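Local coordinates for major pilin protein fimA (Silicibacter pomeroyi, PDB 2IMH), which is of unknown function and belongs to the DUF1028 family, at residues F5-G19 with F142-E154. Numbering follows the deposited sequence. Where two conformers were deposited one is given.
Sequences FSILAHDPETGAIGG and FERRLLAALIAAE
Phe-142 meets Ala-9 where helix 142-154 packs on the central hairpin of a six-stranded antiparallel sheet. The layering is alpha-beta-beta: on the sheet's other face Leu-8 and Ile-17 touch Met-41 of the second sheet. The axes of the helix and strand 5-11 approach to 9.1 Å at their closest and, at 154°, are close to antiparallel.

Aromatic rings mark both ends of the interface. At one, the CB of Ala-153 sits over the centre of the Phe-5 ring, 3.5 Å from the centroid and 10° off the normal, a CH-pi contact. With chi1 of 45°, the ring's CG is tucked between backbone N and carbonyl carbon, on a side chain that leaves the strand toward the helix; CD2 of Leu-150 meets its edge in plane. At the other end Asp-11 CB lies 3.7 Å from the Phe-142 ring centroid, a CH-pi contact offset toward the rim, while Leu-146 CD1 lies over the opposite face. The ring's rim points into the hairpin, where CZ comes 3.4 Å from Ala-9 O and nears Gly-18 N. These two backbone atoms already pair with each other, and the missing side chain of Gly-18 makes room for the ring.

Aliphatic packing fills the middle: Ile-7 divides its branches, CG2 on Leu-146 CD2 and CD1 on Ala-149 CB.

Polar links gather at the turn. The Asp-11 carboxylate, nearly parallel to the Phe-142 ring, accepts at OD2 from Thr-14 OG1 at 2.7 Å. That hydroxyl also receives Ala-16 N, forming an ST turn. Arg-145 has two conformers, so its links are doubtful: in one, NH1 makes a salt bridge with Asp-11 OD1 at 3.4 Å, its hydrogen bond weak, and donates weakly to a water that donates to His-10 O.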
# COMPACT_ATOMS: atom_id res chain seq x y z
N PHE A 5 -9.10 -0.87 5.44
CA PHE A 5 -7.87 -0.50 6.15
C PHE A 5 -6.69 -0.59 5.21
O PHE A 5 -6.69 -1.41 4.29
CB PHE A 5 -7.63 -1.30 7.45
CG PHE A 5 -7.87 -2.78 7.32
CD1 PHE A 5 -6.93 -3.61 6.70
CD2 PHE A 5 -9.02 -3.35 7.88
CE1 PHE A 5 -7.14 -4.99 6.62
CE2 PHE A 5 -9.25 -4.71 7.80
CZ PHE A 5 -8.30 -5.55 7.16
N SER A 6 -5.73 0.31 5.40
CA SER A 6 -4.51 0.34 4.57
C SER A 6 -3.29 0.73 5.38
O SER A 6 -3.39 1.41 6.40
CB SER A 6 -4.68 1.28 3.38
OG SER A 6 -4.82 2.64 3.79
N ILE A 7 -2.13 0.28 4.92
CA ILE A 7 -0.90 0.61 5.61
C ILE A 7 0.11 1.01 4.55
O ILE A 7 0.16 0.38 3.51
CB ILE A 7 -0.36 -0.56 6.46
CG1 ILE A 7 0.88 -0.12 7.25
CG2 ILE A 7 -0.14 -1.84 5.63
CD1 ILE A 7 1.12 -0.96 8.47
N LEU A 8 0.82 2.11 4.79
CA LEU A 8 1.96 2.54 3.96
C LEU A 8 3.21 2.43 4.81
O LEU A 8 3.19 2.76 5.99
CB LEU A 8 1.80 3.98 3.48
CG LEU A 8 0.46 4.34 2.80
CD1 LEU A 8 0.37 5.84 2.51
CD2 LEU A 8 0.27 3.49 1.55
N ALA A 9 4.31 2.00 4.20
CA ALA A 9 5.55 1.90 4.97
C ALA A 9 6.78 2.05 4.10
O ALA A 9 6.73 1.80 2.90
CB ALA A 9 5.61 0.55 5.70
N HIS A 10 7.87 2.45 4.74
CA HIS A 10 9.21 2.54 4.17
C HIS A 10 10.05 1.42 4.80
O HIS A 10 9.90 1.12 5.99
CB HIS A 10 9.76 3.95 4.47
CG HIS A 10 11.25 4.12 4.31
ND1 HIS A 10 11.92 3.78 3.16
CD2 HIS A 10 12.16 4.70 5.13
CE1 HIS A 10 13.21 4.08 3.30
NE2 HIS A 10 13.37 4.64 4.49
N ASP A 11 10.90 0.78 3.99
CA ASP A 11 11.81 -0.24 4.47
C ASP A 11 13.22 0.37 4.49
O ASP A 11 13.89 0.39 3.46
CB ASP A 11 11.77 -1.45 3.54
CG ASP A 11 12.67 -2.59 4.01
OD1 ASP A 11 12.72 -2.85 5.22
OD2 ASP A 11 13.30 -3.23 3.15
N PRO A 12 13.65 0.90 5.65
CA PRO A 12 14.89 1.67 5.67
C PRO A 12 16.10 0.92 5.12
O PRO A 12 16.89 1.51 4.38
CB PRO A 12 15.07 1.99 7.16
CG PRO A 12 13.69 2.03 7.68
CD PRO A 12 13.00 0.89 6.97
N GLU A 13 16.23 -0.36 5.47
CA GLU A 13 17.40 -1.13 5.05
C GLU A 13 17.63 -1.09 3.53
O GLU A 13 18.78 -0.93 3.08
CB GLU A 13 17.32 -2.58 5.56
CG GLU A 13 18.37 -3.51 4.92
CD GLU A 13 18.60 -4.81 5.69
OE1 GLU A 13 17.72 -5.25 6.46
OE2 GLU A 13 19.70 -5.39 5.50
N THR A 14 16.54 -1.19 2.76
CA THR A 14 16.65 -1.27 1.29
C THR A 14 16.27 0.02 0.56
O THR A 14 16.67 0.25 -0.59
CB THR A 14 15.80 -2.40 0.71
OG1 THR A 14 14.40 -2.12 0.90
CG2 THR A 14 16.15 -3.73 1.40
N GLY A 15 15.47 0.85 1.22
CA GLY A 15 14.95 2.05 0.58
C GLY A 15 13.67 1.72 -0.17
O GLY A 15 13.08 2.60 -0.80
N ALA A 16 13.23 0.46 -0.10
CA ALA A 16 11.93 0.11 -0.70
C ALA A 16 10.83 0.89 -0.02
O ALA A 16 10.93 1.24 1.16
CB ALA A 16 11.65 -1.38 -0.59
N ILE A 17 9.77 1.15 -0.78
CA ILE A 17 8.55 1.74 -0.24
C ILE A 17 7.40 0.81 -0.60
O ILE A 17 7.47 0.08 -1.60
CB ILE A 17 8.31 3.18 -0.76
CG1 ILE A 17 8.27 3.24 -2.31
CG2 ILE A 17 9.36 4.13 -0.15
CD1 ILE A 17 7.86 4.61 -2.87
N GLY A 18 6.36 0.80 0.21
CA GLY A 18 5.23 -0.05 -0.12
C GLY A 18 3.97 0.23 0.63
O GLY A 18 3.91 1.14 1.46
N GLY A 19 2.94 -0.54 0.31
CA GLY A 19 1.67 -0.41 1.01
C GLY A 19 0.85 -1.67 0.80
O GLY A 19 1.15 -2.48 -0.09
N PHE A 142 10.15 -7.31 4.50
CA PHE A 142 9.23 -6.16 4.37
C PHE A 142 7.84 -6.57 3.89
O PHE A 142 6.83 -6.21 4.51
CB PHE A 142 9.86 -5.15 3.42
CG PHE A 142 9.06 -3.89 3.21
CD1 PHE A 142 8.67 -3.09 4.28
CD2 PHE A 142 8.77 -3.46 1.93
CE1 PHE A 142 7.98 -1.90 4.06
CE2 PHE A 142 8.08 -2.27 1.70
CZ PHE A 142 7.67 -1.50 2.77
N GLU A 143 7.79 -7.34 2.81
CA GLU A 143 6.50 -7.75 2.22
C GLU A 143 5.65 -8.58 3.18
O GLU A 143 4.43 -8.42 3.23
CB GLU A 143 6.75 -8.55 0.95
CG GLU A 143 7.42 -7.74 -0.16
CD GLU A 143 8.94 -7.63 -0.04
OE1 GLU A 143 9.55 -8.15 0.92
OE2 GLU A 143 9.53 -7.01 -0.95
N ARG A 144 6.30 -9.46 3.94
CA ARG A 144 5.60 -10.30 4.91
C ARG A 144 5.13 -9.50 6.11
O ARG A 144 4.16 -9.88 6.76
CB ARG A 144 6.46 -11.49 5.35
CG ARG A 144 6.73 -12.50 4.24
CD ARG A 144 7.68 -13.62 4.72
NE ARG A 144 7.00 -14.52 5.67
CZ ARG A 144 7.59 -15.41 6.46
NH1 ARG A 144 8.92 -15.57 6.45
NH2 ARG A 144 6.85 -16.17 7.27
N ARG A 145 5.82 -8.39 6.40
CA ARG A 145 5.39 -7.48 7.47
C ARG A 145 4.08 -6.81 7.08
O ARG A 145 3.17 -6.67 7.90
CB ARG A 145 6.48 -6.42 7.74
CG ARG A 145 7.48 -6.84 8.81
CD ARG A 145 8.90 -6.45 8.48
NE ARG A 145 9.14 -5.01 8.33
CZ ARG A 145 10.19 -4.50 7.69
NH1 ARG A 145 10.34 -3.19 7.59
NH2 ARG A 145 11.08 -5.30 7.13
N LEU A 146 4.00 -6.40 5.80
CA LEU A 146 2.77 -5.80 5.27
C LEU A 146 1.64 -6.81 5.35
O LEU A 146 0.55 -6.49 5.82
CB LEU A 146 2.98 -5.32 3.83
CG LEU A 146 3.92 -4.12 3.64
CD1 LEU A 146 4.23 -3.95 2.15
CD2 LEU A 146 3.36 -2.82 4.25
N LEU A 147 1.91 -8.05 4.95
CA LEU A 147 0.88 -9.10 5.05
C LEU A 147 0.44 -9.33 6.50
O LEU A 147 -0.75 -9.47 6.77
CB LEU A 147 1.36 -10.41 4.40
CG LEU A 147 1.45 -10.41 2.87
CD1 LEU A 147 2.24 -11.63 2.35
CD2 LEU A 147 0.07 -10.35 2.22
N ALA A 148 1.41 -9.38 7.41
CA ALA A 148 1.13 -9.56 8.84
C ALA A 148 0.18 -8.46 9.34
O ALA A 148 -0.74 -8.72 10.12
CB ALA A 148 2.41 -9.55 9.63
N ALA A 149 0.42 -7.23 8.87
CA ALA A 149 -0.44 -6.10 9.21
C ALA A 149 -1.88 -6.29 8.75
O ALA A 149 -2.81 -6.04 9.53
CB ALA A 149 0.14 -4.81 8.64
N LEU A 150 -2.08 -6.74 7.51
CA LEU A 150 -3.44 -7.00 7.01
C LEU A 150 -4.15 -8.07 7.85
O LEU A 150 -5.31 -7.92 8.23
CB LEU A 150 -3.41 -7.48 5.55
CG LEU A 150 -2.97 -6.47 4.49
CD1 LEU A 150 -3.12 -7.11 3.11
CD2 LEU A 150 -3.78 -5.16 4.59
N ILE A 151 -3.44 -9.16 8.13
CA ILE A 151 -3.99 -10.25 8.94
C ILE A 151 -4.39 -9.79 10.35
O ILE A 151 -5.48 -10.12 10.83
CB ILE A 151 -3.01 -11.44 8.95
CG1 ILE A 151 -3.06 -12.15 7.60
CG2 ILE A 151 -3.29 -12.41 10.12
CD1 ILE A 151 -4.40 -12.86 7.29
N ALA A 152 -3.53 -9.00 11.00
CA ALA A 152 -3.83 -8.47 12.34
C ALA A 152 -5.03 -7.54 12.30
O ALA A 152 -5.86 -7.53 13.21
CB ALA A 152 -2.62 -7.74 12.90
N ALA A 153 -5.12 -6.72 11.26
CA ALA A 153 -6.24 -5.78 11.14
C ALA A 153 -7.53 -6.56 10.98
O ALA A 153 -8.55 -6.22 11.59
CB ALA A 153 -6.04 -4.88 9.95
N GLU A 154 -7.49 -7.60 10.14
CA GLU A 154 -8.66 -8.46 9.92
C GLU A 154 -9.08 -9.17 11.21
O GLU A 154 -10.26 -9.19 11.56
CB GLU A 154 -8.37 -9.50 8.85
CG GLU A 154 -9.56 -10.39 8.54
CD GLU A 154 -9.21 -11.47 7.55
OE1 GLU A 154 -8.09 -12.01 7.65
OE2 GLU A 154 -10.05 -11.76 6.68
O HOH W 1 9.74 -0.57 8.11